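Local coordinates for dimeric protein of unknown function and ferredoxin-like fold (Bacteroides fragilis, PDB 3FMB), which is of unknown function but forms a dimer of ferredoxin-like subunits and belongs to the stress-responsive A/B barrel family, at residues V35-K38 / L39-N43. Sequence-based numbering, arbitrary orientation.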
# COMPACT_ATOMS: atom_id res chain seq x y z
N VAL A 35 -13.84 -18.36 -3.43
CA VAL A 35 -12.39 -18.23 -3.17
C VAL A 35 -11.53 -18.87 -4.25
O VAL A 35 -10.46 -18.38 -4.52
CB VAL A 35 -11.94 -18.78 -1.77
CG1 VAL A 35 -12.40 -17.87 -0.67
CG2 VAL A 35 -12.41 -20.27 -1.59
N GLU A 36 -12.02 -19.91 -4.92
CA GLU A 36 -11.28 -20.53 -6.02
C GLU A 36 -11.07 -19.53 -7.14
O GLU A 36 -9.97 -19.46 -7.69
CB GLU A 36 -11.95 -21.80 -6.58
CG GLU A 36 -12.51 -22.71 -5.53
CD GLU A 36 -13.96 -22.35 -5.21
OE1 GLU A 36 -14.88 -22.59 -6.06
OE2 GLU A 36 -14.18 -21.80 -4.11
N GLU A 37 -12.09 -18.75 -7.49
CA GLU A 37 -11.89 -17.73 -8.55
C GLU A 37 -11.11 -16.53 -8.05
O GLU A 37 -10.35 -15.92 -8.81
CB GLU A 37 -13.20 -17.29 -9.20
CG GLU A 37 -13.02 -16.33 -10.41
CD GLU A 37 -12.26 -16.94 -11.60
OE1 GLU A 37 -12.28 -18.20 -11.77
OE2 GLU A 37 -11.70 -16.14 -12.39
N LYS A 38 -11.27 -16.15 -6.78
CA LYS A 38 -10.41 -15.12 -6.22
C LYS A 38 -8.94 -15.48 -6.39
O LYS A 38 -8.15 -14.65 -6.87
CB LYS A 38 -10.68 -14.89 -4.74
CG LYS A 38 -11.96 -14.16 -4.45
CD LYS A 38 -12.02 -13.77 -2.97
CE LYS A 38 -13.32 -13.10 -2.63
NZ LYS A 38 -13.53 -13.01 -1.18
N LEU A 39 -8.62 -16.73 -6.07
CA LEU A 39 -7.24 -17.21 -6.18
C LEU A 39 -6.70 -17.19 -7.62
O LEU A 39 -5.57 -16.80 -7.84
CB LEU A 39 -7.11 -18.59 -5.55
CG LEU A 39 -5.69 -19.18 -5.53
CD1 LEU A 39 -4.75 -18.25 -4.76
CD2 LEU A 39 -5.72 -20.57 -4.92
N VAL A 40 -7.52 -17.63 -8.58
CA VAL A 40 -7.15 -17.64 -9.98
C VAL A 40 -6.83 -16.22 -10.44
O VAL A 40 -5.80 -15.97 -11.07
CB VAL A 40 -8.26 -18.27 -10.88
CG1 VAL A 40 -8.05 -17.93 -12.40
CG2 VAL A 40 -8.35 -19.80 -10.61
N VAL A 41 -7.73 -15.30 -10.12
CA VAL A 41 -7.55 -13.89 -10.44
C VAL A 41 -6.29 -13.30 -9.79
O VAL A 41 -5.51 -12.63 -10.47
CB VAL A 41 -8.79 -13.09 -10.00
CG1 VAL A 41 -8.51 -11.56 -10.06
CG2 VAL A 41 -9.99 -13.47 -10.91
N MSE A 42 -6.11 -13.55 -8.49
CA MSE A 42 -4.93 -13.06 -7.75
C MSE A 42 -3.62 -13.54 -8.36
O MSE A 42 -2.73 -12.74 -8.63
CB MSE A 42 -5.03 -13.49 -6.28
CG MSE A 42 -6.14 -12.73 -5.51
SE MSE A 42 -6.67 -13.54 -3.88
CE MSE A 42 -5.03 -13.39 -2.84
N ASN A 43 -3.52 -14.85 -8.60
CA ASN A 43 -2.34 -15.44 -9.23
C ASN A 43 -2.12 -14.87 -10.64
O ASN A 43 -1.01 -14.45 -11.00
CB ASN A 43 -2.43 -16.98 -9.25
CG ASN A 43 -2.19 -17.62 -7.88
OD1 ASN A 43 -1.56 -17.05 -7.02
ND2 ASN A 43 -2.68 -18.85 -7.71
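Lys38 and Met42, here selenomethionine, meet one turn apart near the start of helix 35-50. The Met42 amide N donates to Lys38 O at 2.8 Å (N-H...O 165°). Met42 CG presses on the same oxygen at 3.1 Å, and SE comes to 4.3 Å from Lys38 CB. With CG anti to its own carbonyl carbon (chi1 -73°), the Lys38 chain runs extended back toward the helix start. Both side chains leave the helix on the same side, Lys38 against Val33 of the preceding loop, Met42 against Leu66 of strand 61-66 and Asn75. Glu37 O accepts the Val41 amide N at 3.0 Å, and Val41 CG2 rests on that carbonyl. In one of its two conformers the bent Glu37 chain lies across Val41, bringing OE2 to 3.5 Å from CG2; since a second conformer was modelled, this approach is doubtful. Leu39 hydrogen-bonds through N to Val35 O at 2.9 Å. Its CG, anti to the backbone N (chi1 -177°), turns the branched end from residues 35-38, and CB does the touching, 3.5 Å from Val35 O. Val40 N to Glu36 O, 3.2 Å, completes four successive i to i+4 bonds of a regular alpha-helix. Buried Val41 packs on Leu104 and Thr107, so this outlying part of the helix is tied to the rest of the ferredoxin-like fold, whereas Glu36, Glu37, Leu39 and Val40 lie on exposed surface. Chemically, backbone hydrogen bonds supply the directed cohesion; the side chains add van der Waals contacts, mostly of aliphatic carbons with carbonyl oxygens one turn back, the Lys38-Met42 touch being a loose exception, without a salt bridge between the segments.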